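Local coordinates for protein omega-class glutathione S-transferase (Bombyx mori, PDB 3WD6) that binds glutathione and probably catalyses glutathione-dependent transfer and reduction reactions, including reduction of dehydroascorbate, at residues P79-E82 with T88-E91; R43-L48 with I53-V58; E67-T70 with F75-V78; T14-K19 with Y33-C38. All coordinates share one frame; numbering follows the deposited sequence.

Contact 1: P79-E82 with T88-E91; sequences PAIE and TIYE. With GSH (glutathione), chain J.
Ile81 lays its CG1 branch alongside Ile89, CG1 to CB 3.8 Å, the two side chains pointing the same way from one face of a two-stranded antiparallel ladder. With CG1 between the backbone N and carbonyl carbon (chi1 69°), that branch lies against Ile89. Ile81 and Ile89 form the hydrogen-bonded pair: Ile81 N gives to Ile89 O at 2.7 Å, and Ile89 N returns a bond to Ile81 O at 2.8 Å. The opposite face carries the non-hydrogen-bonded pairs Ala80 with Tyr90 and Glu82 with Thr88. Ala80 CB meets Tyr90 CB; the tyrosine ring leads away to an edge-to-face contact with Phe75. Thr88 CG2 lies against the aliphatic part of Glu82, 3.8 Å from its CG, while the Glu82 carboxylate goes to Tyr33 and Lys72. Beyond the strands one water joins three groups: it donates to Pro79 O and to glutathione O11, and accepts from Glu91 N. The Glu91 side chain, bent at chi2 (-62°), brings OE1 to accept a hydrogen bond from glutathione N1, 2.8 Å. A cis peptide bond precedes Pro79, as in the cis-proline loop of thioredoxin folds, and the hairpin ends at the site for the gamma-glutamyl part of glutathione.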
# COMPACT_ATOMS: atom_id res chain seq x y z
N PRO A 79 -3.49 -3.85 -7.52
CA PRO A 79 -4.90 -3.50 -7.74
C PRO A 79 -5.26 -3.28 -9.22
O PRO A 79 -4.40 -3.11 -10.11
CB PRO A 79 -5.00 -2.12 -7.05
CG PRO A 79 -3.63 -1.48 -7.36
CD PRO A 79 -2.65 -2.67 -7.21
N ALA A 80 -6.56 -3.30 -9.46
CA ALA A 80 -7.13 -2.72 -10.66
C ALA A 80 -8.42 -1.98 -10.27
O ALA A 80 -9.17 -2.46 -9.40
CB ALA A 80 -7.43 -3.80 -11.69
N ILE A 81 -8.67 -0.82 -10.90
CA ILE A 81 -9.96 -0.17 -10.74
C ILE A 81 -10.82 -0.33 -12.01
O ILE A 81 -10.30 -0.39 -13.13
CB ILE A 81 -9.83 1.33 -10.34
CG1 ILE A 81 -9.26 2.16 -11.49
CG2 ILE A 81 -8.98 1.49 -9.09
CD1 ILE A 81 -9.09 3.65 -11.15
N GLU A 82 -12.13 -0.40 -11.82
CA GLU A 82 -13.07 -0.49 -12.93
C GLU A 82 -13.94 0.76 -12.84
O GLU A 82 -14.72 0.92 -11.88
CB GLU A 82 -13.93 -1.76 -12.82
CG GLU A 82 -14.87 -2.01 -14.01
CD GLU A 82 -15.30 -3.50 -14.12
OE1 GLU A 82 -15.79 -3.92 -15.20
OE2 GLU A 82 -15.15 -4.24 -13.13
N THR A 88 -11.14 -0.63 -17.29
CA THR A 88 -10.34 -0.78 -16.10
C THR A 88 -8.96 -0.19 -16.24
O THR A 88 -8.40 -0.10 -17.35
CB THR A 88 -10.16 -2.25 -15.73
OG1 THR A 88 -9.45 -2.91 -16.79
CG2 THR A 88 -11.53 -2.91 -15.48
N ILE A 89 -8.40 0.19 -15.09
CA ILE A 89 -7.02 0.67 -15.00
C ILE A 89 -6.31 -0.22 -13.98
O ILE A 89 -6.90 -0.60 -12.96
CB ILE A 89 -6.99 2.12 -14.48
CG1 ILE A 89 -7.77 3.03 -15.41
CG2 ILE A 89 -5.55 2.61 -14.35
CD1 ILE A 89 -7.04 3.30 -16.68
N TYR A 90 -5.04 -0.53 -14.23
CA TYR A 90 -4.26 -1.27 -13.24
C TYR A 90 -2.87 -0.69 -13.16
O TYR A 90 -2.54 0.24 -13.91
CB TYR A 90 -4.23 -2.76 -13.56
CG TYR A 90 -4.10 -3.06 -15.04
CD1 TYR A 90 -5.21 -3.08 -15.86
CD2 TYR A 90 -2.86 -3.32 -15.61
CE1 TYR A 90 -5.10 -3.35 -17.22
CE2 TYR A 90 -2.74 -3.58 -16.96
CZ TYR A 90 -3.86 -3.60 -17.76
OH TYR A 90 -3.74 -3.86 -19.10
N GLU A 91 -2.06 -1.25 -12.27
CA GLU A 91 -0.80 -0.63 -11.84
C GLU A 91 -1.11 0.45 -10.82
O GLU A 91 -1.68 1.50 -11.16
CB GLU A 91 0.03 -0.08 -13.00
CG GLU A 91 0.64 -1.18 -13.86
CD GLU A 91 1.61 -2.03 -13.08
OE1 GLU A 91 2.56 -1.47 -12.47
OE2 GLU A 91 1.43 -3.27 -13.07
N1 GSH J . 3.57 -2.82 -10.18
CA1 GSH J . 2.27 -3.31 -9.69
C1 GSH J . 1.46 -2.21 -9.01
O11 GSH J . 0.17 -2.24 -8.99
O12 GSH J . 2.08 -1.23 -8.48
CB1 GSH J . 2.52 -4.49 -8.76
CG1 GSH J . 1.38 -4.99 -7.93
CD1 GSH J . 1.57 -6.37 -7.34
OE1 GSH J . 2.68 -6.89 -7.25
N2 GSH J . 0.44 -7.09 -6.85
CA2 GSH J . 0.69 -8.43 -6.31
C2 GSH J . 0.03 -9.43 -7.23
O2 GSH J . -1.09 -9.19 -7.67
CB2 GSH J . 0.08 -8.55 -4.95
SG2 GSH J . 0.93 -7.83 -3.59
N3 GSH J . 0.71 -10.66 -7.57
CA3 GSH J . 0.06 -11.63 -8.46
C3 GSH J . 0.45 -13.04 -8.28
O31 GSH J . 0.26 -13.60 -7.16
O32 GSH J . 0.96 -13.68 -9.23
O HOH W 1 -1.77 -3.66 -10.35

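Contact 2: R43-L48 with I53-V58. With EDO (1,2-ethanediol), chain H.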
# COMPACT_ATOMS: atom_id res chain seq x y z
N ARG A 43 -2.34 1.26 -1.77
CA ARG A 43 -2.18 2.59 -2.35
C ARG A 43 -3.49 3.11 -2.92
O ARG A 43 -3.84 4.28 -2.72
CB ARG A 43 -1.13 2.56 -3.46
CG ARG A 43 0.27 2.44 -2.97
CD ARG A 43 1.18 2.12 -4.11
NE ARG A 43 2.57 2.44 -3.80
CZ ARG A 43 3.57 2.23 -4.63
NH1 ARG A 43 3.34 1.67 -5.83
NH2 ARG A 43 4.81 2.59 -4.27
N THR A 44 -4.21 2.23 -3.62
CA THR A 44 -5.44 2.64 -4.27
C THR A 44 -6.53 2.92 -3.22
O THR A 44 -7.24 3.93 -3.30
CB THR A 44 -5.89 1.59 -5.31
OG1 THR A 44 -4.86 1.42 -6.30
CG2 THR A 44 -7.20 2.02 -5.98
N ILE A 45 -6.66 2.03 -2.24
CA ILE A 45 -7.57 2.24 -1.09
C ILE A 45 -7.31 3.56 -0.35
O ILE A 45 -8.24 4.33 -0.06
CB ILE A 45 -7.42 1.11 -0.04
CG1 ILE A 45 -7.52 -0.28 -0.70
CG2 ILE A 45 -8.40 1.29 1.10
CD1 ILE A 45 -8.87 -0.53 -1.36
N LEU A 46 -6.04 3.82 -0.01
CA LEU A 46 -5.69 5.04 0.71
C LEU A 46 -6.16 6.25 -0.08
O LEU A 46 -6.83 7.13 0.46
CB LEU A 46 -4.17 5.14 0.94
CG LEU A 46 -3.57 4.07 1.85
CD1 LEU A 46 -2.07 4.19 1.89
CD2 LEU A 46 -4.18 4.15 3.27
N ALA A 47 -5.80 6.28 -1.36
CA ALA A 47 -6.16 7.40 -2.20
C ALA A 47 -7.67 7.57 -2.19
O ALA A 47 -8.18 8.68 -1.91
CB ALA A 47 -5.62 7.19 -3.63
N LEU A 48 -8.39 6.49 -2.48
CA LEU A 48 -9.86 6.56 -2.51
C LEU A 48 -10.42 7.03 -1.16
O LEU A 48 -11.35 7.86 -1.12
CB LEU A 48 -10.46 5.22 -2.89
CG LEU A 48 -10.20 4.75 -4.32
CD1 LEU A 48 -10.53 3.28 -4.43
CD2 LEU A 48 -11.03 5.54 -5.31
N ILE A 53 -13.88 9.28 -2.23
CA ILE A 53 -14.56 8.74 -3.40
C ILE A 53 -15.32 7.48 -3.00
O ILE A 53 -14.74 6.56 -2.40
CB ILE A 53 -13.54 8.38 -4.47
CG1 ILE A 53 -12.93 9.67 -5.05
CG2 ILE A 53 -14.17 7.51 -5.56
CD1 ILE A 53 -11.46 9.52 -5.52
N ASP A 54 -16.61 7.42 -3.32
CA ASP A 54 -17.37 6.19 -3.06
C ASP A 54 -16.88 5.07 -3.97
O ASP A 54 -16.60 5.28 -5.16
CB ASP A 54 -18.88 6.40 -3.23
CG ASP A 54 -19.69 5.26 -2.63
OD1 ASP A 54 -19.41 4.86 -1.47
OD2 ASP A 54 -20.60 4.72 -3.31
N TYR A 55 -16.73 3.87 -3.40
CA TYR A 55 -16.29 2.73 -4.18
C TYR A 55 -16.68 1.44 -3.49
O TYR A 55 -17.22 1.45 -2.37
CB TYR A 55 -14.78 2.77 -4.45
CG TYR A 55 -13.93 2.59 -3.21
CD1 TYR A 55 -13.73 3.63 -2.31
CD2 TYR A 55 -13.29 1.37 -2.95
CE1 TYR A 55 -12.93 3.48 -1.19
CE2 TYR A 55 -12.49 1.20 -1.83
CZ TYR A 55 -12.31 2.26 -0.94
OH TYR A 55 -11.53 2.12 0.19
N GLU A 56 -16.41 0.33 -4.18
CA GLU A 56 -16.64 -1.01 -3.64
C GLU A 56 -15.36 -1.81 -3.84
O GLU A 56 -14.53 -1.49 -4.73
CB GLU A 56 -17.82 -1.69 -4.35
CG GLU A 56 -17.63 -1.77 -5.87
CD GLU A 56 -18.69 -2.61 -6.56
OE1 GLU A 56 -18.43 -3.09 -7.70
OE2 GLU A 56 -19.78 -2.78 -5.98
N VAL A 57 -15.19 -2.85 -3.02
CA VAL A 57 -14.00 -3.68 -3.09
C VAL A 57 -14.38 -5.08 -3.51
O VAL A 57 -15.30 -5.66 -2.94
CB VAL A 57 -13.30 -3.76 -1.70
CG1 VAL A 57 -12.11 -4.72 -1.74
CG2 VAL A 57 -12.87 -2.37 -1.21
N VAL A 58 -13.69 -5.63 -4.50
CA VAL A 58 -13.76 -7.06 -4.79
C VAL A 58 -12.41 -7.70 -4.48
O VAL A 58 -11.41 -7.36 -5.10
CB VAL A 58 -14.16 -7.35 -6.27
CG1 VAL A 58 -14.00 -8.85 -6.57
CG2 VAL A 58 -15.60 -6.90 -6.53
C1 EDO H . -14.21 6.70 1.74
O1 EDO H . -13.87 6.87 0.34
C2 EDO H . -14.55 5.24 2.05
O2 EDO H . -14.15 4.88 3.39
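Leu48 places its CD1 methyl over one face of the Tyr55 ring, 3.6 Å from the centroid and only 10° off the ring normal, a CH-pi contact close to the ring centre. Its CB lies 3.5 Å from Tyr55 CE1, which brings the leucine across the ring on two atoms. The other methyl, CD2, turns to Ile53 and meets CG2 at 3.7 Å, the two side chains crossing at about a right angle. Leu48 thus divides its branches between Ile53 and Tyr55. Ile45, one helical turn earlier, reaches the hydroxyl end of the ring: CG2 is 3.4 Å from Tyr55 OH, and CD1 approaches CE2 obliquely and then Val57 CG2 more loosely. The Tyr55 CB points toward the helix, and with CG between backbone N and carbonyl carbon (chi1 68°) the ring lies under Leu48 CD1; the hydroxyl is hydrogen-bonded to Asn49. At the polar edge Ile53 N gives a hydrogen bond to Leu48 O at 3.1 Å, tying the chain to the helix it has just left. An ethanediol, probably from the crystallisation liquor, has O1 beside Leu48 O and Ile53 O, at the edge of the tyrosine ring. The contact joins helix 39-51 to strand 56-60 in a beta-alpha-beta unit; Val32 of strand 31-34 touches Leu48 and Tyr55, and Leu99 of helix 92-102 also packs on Leu48.

Contact 3: E67-T70 with F75-V78; sequences EWLT and FAKV. With GSH (glutathione), chain J.
Leu69 and Thr70 come to Ala76 with one methyl each, Leu69 over the carbonyl end of the residue and Thr70 at its side chain. The CB of Leu69 points toward the loop, and with CG anti to the backbone N (chi1 179°) its CD2 arrives 3.9 Å from Ala76 O and 4.4 Å from Ala76 CB. Thr70 presents CG2, not OG1, to the alanine: CG2 lies 3.9 Å from Ala76 CB. No hydrogen bond crosses between the segments, so the meeting is a small apolar one, with the Ala76 carbonyl oxygen taken up by Lys65 NZ. The segments belong to the thioredoxin-like glutathione-binding domain, where short helix 69-72 is followed by the loop that runs to the cis-proline. Ala76 has a left-handed backbone conformation (phi 53°), and two residues on, Val78 pairs with the tripeptide much as one strand would with another: Val78 N gives to glutathione O2 at 3.0 Å, and glutathione N2 gives to Val78 O at 2.9 Å. The CB of Lys77 points away from residues 67-70, 3.5 Å from glutathione O2, and the chain beyond CG is extended beside the ligand. Val78 CG2 lies near both that oxygen and the cysteinyl CB2 of glutathione.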
# COMPACT_ATOMS: atom_id res chain seq x y z
N GLU A 67 -10.86 -17.03 -12.91
CA GLU A 67 -10.66 -17.17 -14.33
C GLU A 67 -10.77 -15.81 -15.07
O GLU A 67 -10.00 -15.54 -16.01
CB GLU A 67 -11.67 -18.19 -14.86
CG GLU A 67 -13.14 -17.98 -14.36
CD GLU A 67 -13.47 -18.60 -12.99
OE1 GLU A 67 -12.67 -19.43 -12.47
OE2 GLU A 67 -14.56 -18.28 -12.43
N TRP A 68 -11.70 -14.96 -14.62
CA TRP A 68 -12.01 -13.68 -15.30
C TRP A 68 -11.13 -12.47 -14.91
O TRP A 68 -11.43 -11.34 -15.30
CB TRP A 68 -13.48 -13.32 -15.08
CG TRP A 68 -13.88 -13.53 -13.67
CD1 TRP A 68 -14.59 -14.58 -13.17
CD2 TRP A 68 -13.55 -12.70 -12.55
NE1 TRP A 68 -14.75 -14.45 -11.81
CE2 TRP A 68 -14.12 -13.30 -11.40
CE3 TRP A 68 -12.84 -11.50 -12.40
CZ2 TRP A 68 -14.01 -12.74 -10.12
CZ3 TRP A 68 -12.73 -10.94 -11.12
CH2 TRP A 68 -13.31 -11.57 -10.00
N LEU A 69 -10.06 -12.71 -14.15
CA LEU A 69 -9.26 -11.61 -13.63
C LEU A 69 -8.56 -10.80 -14.72
O LEU A 69 -8.65 -9.56 -14.74
CB LEU A 69 -8.23 -12.11 -12.62
CG LEU A 69 -7.32 -11.03 -12.03
CD1 LEU A 69 -8.15 -10.00 -11.26
CD2 LEU A 69 -6.27 -11.65 -11.15
N THR A 70 -7.86 -11.51 -15.61
CA THR A 70 -7.07 -10.87 -16.68
C THR A 70 -7.96 -10.03 -17.59
O THR A 70 -7.47 -9.19 -18.36
CB THR A 70 -6.29 -11.90 -17.53
OG1 THR A 70 -7.11 -13.06 -17.74
CG2 THR A 70 -5.00 -12.32 -16.83
N PHE A 75 -2.22 -7.97 -16.30
CA PHE A 75 -1.03 -8.67 -15.79
C PHE A 75 -1.37 -9.66 -14.68
O PHE A 75 -0.46 -10.14 -13.98
CB PHE A 75 0.02 -7.69 -15.30
CG PHE A 75 0.34 -6.59 -16.28
CD1 PHE A 75 0.18 -6.80 -17.65
CD2 PHE A 75 0.79 -5.35 -15.82
CE1 PHE A 75 0.46 -5.79 -18.55
CE2 PHE A 75 1.08 -4.33 -16.72
CZ PHE A 75 0.91 -4.55 -18.09
N ALA A 76 -2.65 -9.97 -14.52
CA ALA A 76 -3.11 -10.81 -13.41
C ALA A 76 -2.64 -10.30 -12.02
O ALA A 76 -2.38 -11.09 -11.11
CB ALA A 76 -2.73 -12.29 -13.62
N LYS A 77 -2.58 -8.99 -11.87
CA LYS A 77 -2.18 -8.38 -10.60
C LYS A 77 -3.29 -7.55 -9.98
O LYS A 77 -4.27 -7.18 -10.66
CB LYS A 77 -0.94 -7.52 -10.79
CG LYS A 77 0.34 -8.32 -10.94
CD LYS A 77 1.48 -7.44 -11.45
CE LYS A 77 2.70 -8.28 -11.77
NZ LYS A 77 3.80 -7.46 -12.36
N VAL A 78 -3.13 -7.26 -8.68
CA VAL A 78 -3.92 -6.22 -8.01
C VAL A 78 -2.97 -5.08 -7.64
O VAL A 78 -1.77 -5.31 -7.46
CB VAL A 78 -4.61 -6.75 -6.73
CG1 VAL A 78 -5.78 -7.66 -7.09
CG2 VAL A 78 -3.61 -7.46 -5.83
N1 GSH J . 3.57 -2.82 -10.18
CA1 GSH J . 2.27 -3.31 -9.69
C1 GSH J . 1.46 -2.21 -9.01
O11 GSH J . 0.17 -2.24 -8.99
O12 GSH J . 2.08 -1.23 -8.48
CB1 GSH J . 2.52 -4.49 -8.76
CG1 GSH J . 1.38 -4.99 -7.93
CD1 GSH J . 1.57 -6.37 -7.34
OE1 GSH J . 2.68 -6.89 -7.25
N2 GSH J . 0.44 -7.09 -6.85
CA2 GSH J . 0.69 -8.43 -6.31
C2 GSH J . 0.03 -9.43 -7.23
O2 GSH J . -1.09 -9.19 -7.67
CB2 GSH J . 0.08 -8.55 -4.95
SG2 GSH J . 0.93 -7.83 -3.59
N3 GSH J . 0.71 -10.66 -7.57
CA3 GSH J . 0.06 -11.63 -8.46
C3 GSH J . 0.45 -13.04 -8.28
O31 GSH J . 0.26 -13.60 -7.16
O32 GSH J . 0.96 -13.68 -9.23

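Contact 4: T14-K19 with Y33-C38; sequences TKHLRK and YNMRYC. With GSH (glutathione), chain J.
His16 reaches from its CB, which points toward residues 33-38, into the turn that follows strand 31-34. The ring beyond CG meets the other segment with its edge. On one flank CD2 comes to 3.8 Å from Met35 CB. At the tip NE2 accepts a hydrogen bond from Arg36 N, 3.2 Å long, the donor lying close to the ring plane. That bond is nearly straight, with 177° at the hydrogen. CE1, next round the ring, is 3.9 Å from Arg36 CB. ND1 is hydrogen-bonded to Glu247 near the C-terminal end of the chain, so both ring nitrogens have partners and the ring's rotation is fixed. Accepting through NE2 would place the proton on ND1, and the glutamate would probably favour that form. Arg36 then leads away from the histidine to Tyr224, which it meets by a cation-pi contact and a bond to the backbone oxygen. Met35 bends back at chi2 (91°), putting SD 3.4 Å from Tyr37 N, a weak hydrogen bond. Met35 to Cys38 forms a type I beta turn, closed by Cys38 N to Met35 O at 2.7 Å. Cys38 is the N-cap of helix 39-51, its side chain capping a backbone N of that helix, and belongs to the glutathione site. A cysteine in this place, at the start of the first helix of a thioredoxin-like domain, is characteristic of omega-class glutathione transferases, where most cytosolic classes have serine or tyrosine.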
# COMPACT_ATOMS: atom_id res chain seq x y z
N THR A 14 -14.87 -8.47 2.33
CA THR A 14 -15.68 -9.45 1.61
C THR A 14 -14.76 -10.60 1.19
O THR A 14 -13.55 -10.40 1.06
CB THR A 14 -16.38 -8.82 0.37
OG1 THR A 14 -15.40 -8.26 -0.51
CG2 THR A 14 -17.34 -7.70 0.81
N LYS A 15 -15.32 -11.80 0.98
CA LYS A 15 -14.50 -12.98 0.66
C LYS A 15 -13.60 -12.75 -0.55
O LYS A 15 -14.00 -12.07 -1.51
CB LYS A 15 -15.39 -14.21 0.45
CG LYS A 15 -14.61 -15.50 0.10
CD LYS A 15 -15.04 -16.04 -1.28
CE LYS A 15 -15.42 -17.53 -1.25
NZ LYS A 15 -14.38 -18.39 -1.90
N HIS A 16 -12.37 -13.26 -0.50
CA HIS A 16 -11.49 -13.23 -1.65
C HIS A 16 -11.97 -14.28 -2.66
O HIS A 16 -12.14 -15.44 -2.31
CB HIS A 16 -10.05 -13.50 -1.25
CG HIS A 16 -9.42 -12.38 -0.47
ND1 HIS A 16 -9.88 -11.98 0.76
CD2 HIS A 16 -8.37 -11.58 -0.76
CE1 HIS A 16 -9.14 -10.98 1.21
NE2 HIS A 16 -8.21 -10.72 0.30
N LEU A 17 -12.17 -13.87 -3.90
CA LEU A 17 -12.78 -14.74 -4.89
C LEU A 17 -11.72 -15.61 -5.55
O LEU A 17 -10.59 -15.15 -5.79
CB LEU A 17 -13.54 -13.92 -5.94
CG LEU A 17 -14.60 -12.97 -5.35
CD1 LEU A 17 -15.39 -12.29 -6.46
CD2 LEU A 17 -15.54 -13.71 -4.39
N ARG A 18 -12.06 -16.87 -5.81
CA ARG A 18 -11.12 -17.83 -6.40
C ARG A 18 -11.67 -18.34 -7.73
O ARG A 18 -12.82 -18.09 -8.06
CB ARG A 18 -10.92 -19.02 -5.45
CG ARG A 18 -10.72 -18.63 -3.99
CD ARG A 18 -10.98 -19.81 -3.04
NE ARG A 18 -10.22 -21.01 -3.42
CZ ARG A 18 -9.80 -21.93 -2.56
NH1 ARG A 18 -10.06 -21.79 -1.26
NH2 ARG A 18 -9.11 -22.99 -2.99
N LYS A 19 -10.83 -19.05 -8.47
CA LYS A 19 -11.28 -19.76 -9.67
C LYS A 19 -12.59 -20.52 -9.38
O LYS A 19 -12.66 -21.32 -8.41
CB LYS A 19 -10.20 -20.72 -10.17
CG LYS A 19 -10.64 -21.63 -11.31
CD LYS A 19 -9.53 -21.82 -12.34
CE LYS A 19 -10.11 -22.36 -13.64
NZ LYS A 19 -11.32 -21.58 -14.08
N TYR A 33 -10.43 -4.00 -7.69
CA TYR A 33 -9.98 -5.38 -7.53
C TYR A 33 -8.76 -5.37 -6.61
O TYR A 33 -7.72 -4.77 -6.94
CB TYR A 33 -9.69 -6.06 -8.89
CG TYR A 33 -10.96 -6.16 -9.70
CD1 TYR A 33 -11.87 -7.18 -9.48
CD2 TYR A 33 -11.28 -5.18 -10.65
CE1 TYR A 33 -13.05 -7.26 -10.18
CE2 TYR A 33 -12.48 -5.26 -11.37
CZ TYR A 33 -13.35 -6.29 -11.12
OH TYR A 33 -14.54 -6.38 -11.81
N ASN A 34 -8.90 -6.02 -5.46
CA ASN A 34 -7.98 -5.84 -4.35
C ASN A 34 -7.55 -7.18 -3.77
O ASN A 34 -8.16 -8.21 -4.09
CB ASN A 34 -8.74 -5.06 -3.27
CG ASN A 34 -7.89 -4.68 -2.07
OD1 ASN A 34 -6.79 -4.13 -2.21
ND2 ASN A 34 -8.42 -4.96 -0.87
N MET A 35 -6.49 -7.18 -2.95
CA MET A 35 -6.40 -8.21 -1.91
C MET A 35 -5.91 -7.58 -0.62
O MET A 35 -4.98 -6.77 -0.63
CB MET A 35 -5.65 -9.46 -2.34
CG MET A 35 -4.22 -9.50 -1.97
SD MET A 35 -3.84 -10.28 -0.36
CE MET A 35 -2.06 -10.43 -0.64
N ARG A 36 -6.57 -7.95 0.48
CA ARG A 36 -6.56 -7.19 1.73
C ARG A 36 -5.14 -6.90 2.23
O ARG A 36 -4.90 -5.84 2.84
CB ARG A 36 -7.40 -7.92 2.80
CG ARG A 36 -7.56 -7.17 4.13
CD ARG A 36 -8.63 -6.09 4.04
NE ARG A 36 -8.78 -5.34 5.29
CZ ARG A 36 -7.88 -4.49 5.79
NH1 ARG A 36 -6.71 -4.29 5.16
NH2 ARG A 36 -8.14 -3.84 6.92
N TYR A 37 -4.22 -7.80 1.94
CA TYR A 37 -2.87 -7.73 2.48
C TYR A 37 -1.90 -7.23 1.42
O TYR A 37 -0.69 -7.14 1.66
CB TYR A 37 -2.47 -9.13 3.02
CG TYR A 37 -3.48 -9.63 4.03
CD1 TYR A 37 -3.34 -9.35 5.39
CD2 TYR A 37 -4.61 -10.31 3.62
CE1 TYR A 37 -4.30 -9.78 6.32
CE2 TYR A 37 -5.56 -10.74 4.53
CZ TYR A 37 -5.41 -10.46 5.87
OH TYR A 37 -6.39 -10.91 6.75
N CYS A 38 -2.42 -6.90 0.24
CA CYS A 38 -1.54 -6.37 -0.80
C CYS A 38 -1.17 -4.89 -0.57
O CYS A 38 -2.03 -4.00 -0.61
CB CYS A 38 -2.15 -6.56 -2.20
SG CYS A 38 -1.06 -5.87 -3.49
N1 GSH J . 3.57 -2.82 -10.18
CA1 GSH J . 2.27 -3.31 -9.69
C1 GSH J . 1.46 -2.21 -9.01
O11 GSH J . 0.17 -2.24 -8.99
O12 GSH J . 2.08 -1.23 -8.48
CB1 GSH J . 2.52 -4.49 -8.76
CG1 GSH J . 1.38 -4.99 -7.93
CD1 GSH J . 1.57 -6.37 -7.34
OE1 GSH J . 2.68 -6.89 -7.25
N2 GSH J . 0.44 -7.09 -6.85
CA2 GSH J . 0.69 -8.43 -6.31
C2 GSH J . 0.03 -9.43 -7.23
O2 GSH J . -1.09 -9.19 -7.67
CB2 GSH J . 0.08 -8.55 -4.95
SG2 GSH J . 0.93 -7.83 -3.59
N3 GSH J . 0.71 -10.66 -7.57
CA3 GSH J . 0.06 -11.63 -8.46
C3 GSH J . 0.45 -13.04 -8.28
O31 GSH J . 0.26 -13.60 -7.16
O32 GSH J . 0.96 -13.68 -9.23

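All four contacts gather in the thioredoxin-like domain, three of them about glutathione. Contact 4 joins the earliest segments; contact 2 then closes the beta-alpha-beta unit, contact 3 follows, and contact 1 begins where contact 3 ends. Contacts 1, 2 and 4 reach one mixed sheet, in the order 16-17, 56-60, 31-34, 80-82, 87-90. Centres of contacts 1 and 3 are about 10 Å apart, and those of contacts 2 and 3 about 18 Å. Thr44 of contact 2 packs on Pro79 and Ile81 of contact 1, and Lys19 of contact 4 makes a salt bridge with Glu67 of contact 3. Contacts 1, 3 and 4 thus supply separate parts of the ligand pocket, while contact 2 packs helix 39-51 on the sheet behind it.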